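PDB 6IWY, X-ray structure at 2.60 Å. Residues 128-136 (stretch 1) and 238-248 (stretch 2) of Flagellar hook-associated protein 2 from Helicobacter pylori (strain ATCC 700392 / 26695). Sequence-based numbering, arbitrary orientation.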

# COMPACT_ATOMS: atom_id res chain seq x y z
N GLY A 128 0.61 -0.73 -2.25
CA GLY A 128 -0.61 -0.87 -3.03
C GLY A 128 -1.83 -0.43 -2.24
O GLY A 128 -1.79 0.58 -1.56
N SER A 129 -2.89 -1.23 -2.29
CA SER A 129 -4.12 -0.95 -1.62
C SER A 129 -4.40 -1.82 -0.40
O SER A 129 -3.88 -2.92 -0.23
CB SER A 129 -5.24 -1.16 -2.62
OG SER A 129 -4.96 -2.28 -3.44
N HIS A 130 -5.28 -1.33 0.47
CA HIS A 130 -5.56 -2.03 1.71
C HIS A 130 -6.91 -1.58 2.29
O HIS A 130 -7.31 -0.46 2.06
CB HIS A 130 -4.46 -1.73 2.71
CG HIS A 130 -4.47 -0.31 3.17
ND1 HIS A 130 -5.28 0.14 4.20
CD2 HIS A 130 -3.79 0.78 2.71
CE1 HIS A 130 -5.07 1.43 4.38
NE2 HIS A 130 -4.17 1.84 3.49
N LEU A 131 -7.59 -2.48 3.00
CA LEU A 131 -8.71 -2.12 3.84
C LEU A 131 -8.42 -2.62 5.25
O LEU A 131 -7.88 -3.69 5.43
CB LEU A 131 -10.01 -2.76 3.36
CG LEU A 131 -10.90 -2.03 2.38
CD1 LEU A 131 -12.18 -2.85 2.17
CD2 LEU A 131 -11.23 -0.61 2.86
N GLN A 132 -8.85 -1.85 6.24
CA GLN A 132 -8.50 -2.11 7.63
C GLN A 132 -9.73 -2.15 8.52
O GLN A 132 -10.61 -1.31 8.40
CB GLN A 132 -7.57 -1.01 8.16
CG GLN A 132 -6.77 -1.48 9.34
CD GLN A 132 -6.15 -0.33 10.09
OE1 GLN A 132 -4.98 0.02 9.86
NE2 GLN A 132 -6.94 0.29 11.00
N SER A 133 -9.74 -3.12 9.43
CA SER A 133 -10.84 -3.32 10.31
C SER A 133 -10.41 -3.13 11.73
O SER A 133 -9.22 -3.24 12.05
CB SER A 133 -11.37 -4.73 10.18
OG SER A 133 -10.69 -5.61 11.05
N THR A 134 -11.42 -2.90 12.58
CA THR A 134 -11.27 -2.76 14.02
C THR A 134 -12.47 -3.46 14.69
O THR A 134 -13.57 -2.90 14.72
CB THR A 134 -11.22 -1.26 14.37
OG1 THR A 134 -10.20 -0.65 13.55
CG2 THR A 134 -10.94 -0.98 15.88
N LEU A 135 -12.26 -4.69 15.16
CA LEU A 135 -13.21 -5.39 16.03
C LEU A 135 -13.21 -4.78 17.44
O LEU A 135 -12.17 -4.71 18.09
CB LEU A 135 -12.87 -6.87 16.20
CG LEU A 135 -13.30 -7.92 15.18
CD1 LEU A 135 -13.03 -9.33 15.76
CD2 LEU A 135 -14.77 -7.77 14.75
N THR A 136 -14.39 -4.38 17.90
CA THR A 136 -14.59 -3.91 19.25
C THR A 136 -15.51 -4.82 20.06
O THR A 136 -15.81 -4.50 21.21
CB THR A 136 -15.12 -2.44 19.28
OG1 THR A 136 -16.06 -2.21 18.22
CG2 THR A 136 -13.97 -1.43 19.16
N LYS A 238 -20.36 -4.41 8.42
CA LYS A 238 -20.19 -3.61 9.65
C LYS A 238 -19.80 -4.48 10.86
O LYS A 238 -19.02 -4.05 11.71
CB LYS A 238 -21.42 -2.75 9.94
N GLU A 239 -20.29 -5.72 10.89
CA GLU A 239 -20.06 -6.59 12.03
C GLU A 239 -18.60 -6.97 12.18
O GLU A 239 -18.17 -7.35 13.26
CB GLU A 239 -20.92 -7.85 11.95
CG GLU A 239 -22.31 -7.66 12.48
CD GLU A 239 -23.13 -8.95 12.53
OE1 GLU A 239 -22.64 -10.00 13.05
OE2 GLU A 239 -24.29 -8.90 12.06
N LEU A 240 -17.84 -6.90 11.10
CA LEU A 240 -16.41 -7.19 11.16
C LEU A 240 -15.63 -5.97 11.53
O LEU A 240 -14.48 -6.07 11.93
CB LEU A 240 -15.89 -7.71 9.83
CG LEU A 240 -16.55 -8.99 9.36
CD1 LEU A 240 -15.78 -9.58 8.18
CD2 LEU A 240 -16.66 -9.99 10.50
N GLY A 241 -16.24 -4.81 11.35
CA GLY A 241 -15.60 -3.58 11.77
C GLY A 241 -14.82 -2.81 10.73
O GLY A 241 -13.94 -2.08 11.08
N PHE A 242 -15.15 -2.97 9.45
CA PHE A 242 -14.60 -2.10 8.41
C PHE A 242 -15.31 -0.74 8.39
O PHE A 242 -16.38 -0.62 7.83
CB PHE A 242 -14.72 -2.77 7.04
CG PHE A 242 -13.76 -3.91 6.86
CD1 PHE A 242 -12.43 -3.67 6.60
CD2 PHE A 242 -14.18 -5.21 7.01
CE1 PHE A 242 -11.54 -4.72 6.47
CE2 PHE A 242 -13.32 -6.25 6.89
CZ PHE A 242 -11.99 -6.01 6.61
N LEU A 243 -14.71 0.28 9.00
CA LEU A 243 -15.26 1.66 8.94
C LEU A 243 -15.54 1.98 7.48
O LEU A 243 -16.64 2.38 7.10
CB LEU A 243 -14.24 2.69 9.51
N GLN A 244 -14.48 1.76 6.69
CA GLN A 244 -14.46 1.98 5.26
C GLN A 244 -14.60 0.62 4.63
O GLN A 244 -13.86 -0.30 5.00
CB GLN A 244 -13.13 2.59 4.89
CG GLN A 244 -13.04 3.05 3.47
CD GLN A 244 -11.72 3.79 3.19
OE1 GLN A 244 -11.36 4.72 3.91
NE2 GLN A 244 -11.00 3.36 2.12
N THR A 245 -15.51 0.46 3.67
CA THR A 245 -15.70 -0.83 3.00
C THR A 245 -15.14 -0.93 1.58
O THR A 245 -15.23 -1.99 0.98
CB THR A 245 -17.17 -1.20 2.91
OG1 THR A 245 -17.91 -0.06 2.48
CG2 THR A 245 -17.68 -1.70 4.26
N THR A 246 -14.61 0.17 1.05
CA THR A 246 -13.98 0.16 -0.27
C THR A 246 -12.75 1.06 -0.30
O THR A 246 -12.71 2.07 0.37
CB THR A 246 -14.93 0.62 -1.40
OG1 THR A 246 -15.21 2.01 -1.23
CG2 THR A 246 -16.22 -0.14 -1.37
N THR A 247 -11.77 0.67 -1.11
CA THR A 247 -10.56 1.46 -1.27
C THR A 247 -10.80 2.49 -2.34
O THR A 247 -11.53 2.23 -3.30
CB THR A 247 -9.36 0.61 -1.70
OG1 THR A 247 -9.68 -0.07 -2.93
CG2 THR A 247 -9.01 -0.41 -0.63
N GLN A 248 -10.14 3.64 -2.16
CA GLN A 248 -10.25 4.80 -3.07
C GLN A 248 -9.42 4.59 -4.33
O GLN A 248 -8.18 4.65 -4.29
CB GLN A 248 -9.79 6.10 -2.37

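What does the end of the helix offer stretch 1? The backbones run in opposite directions, S133 CA lying 4.4 Å from F242 CA, T134 CA 4.9 Å from G241 CA, and L131 nearest T247. Helix carbonyls reach L135: CD2 lies 3.3 Å from L240 O and 3.7 Å from E239 O, in van der Waals contacts, since a methyl group cannot satisfy a carbonyl.

Why does glycine suit position 241? G241 is first to leave helical phi/psi, and at its positive phi a CB would jam against L240 O. An ideal CB on G241 would also clash, 2.3 Å from T134 O. The bare backbone can therefore come close, and T134 N donates to G241 O at 3.0 Å, the one hydrogen bond between the stretches. G241 O also lies 3.4 Å from S133 CA, a CA-H...O contact.

How does F242 use its ring? S133 CB sits over one face, 3.8 Å from the F242 ring centroid, in a CH-pi contact. L131 O meets the edge, 3.9 Å from F242 CE1. Separately, L131 CB makes apolar contact with F242 CE1 at 4.0 Å.

What holds the remaining loop against the strand? L131 points toward it, its methyls in van der Waals contact with carbonyls: CD2 3.4 Å from Q244 O, CD1 3.4 Å from T245 O. Q244 NE2 donates a hydrogen bond to T246 O at 2.8 Å, tying the loop to itself. T247 CG2 packs apolarly 3.9 Å from L131 CG and touches the H130 O carbonyl at 3.2 Å.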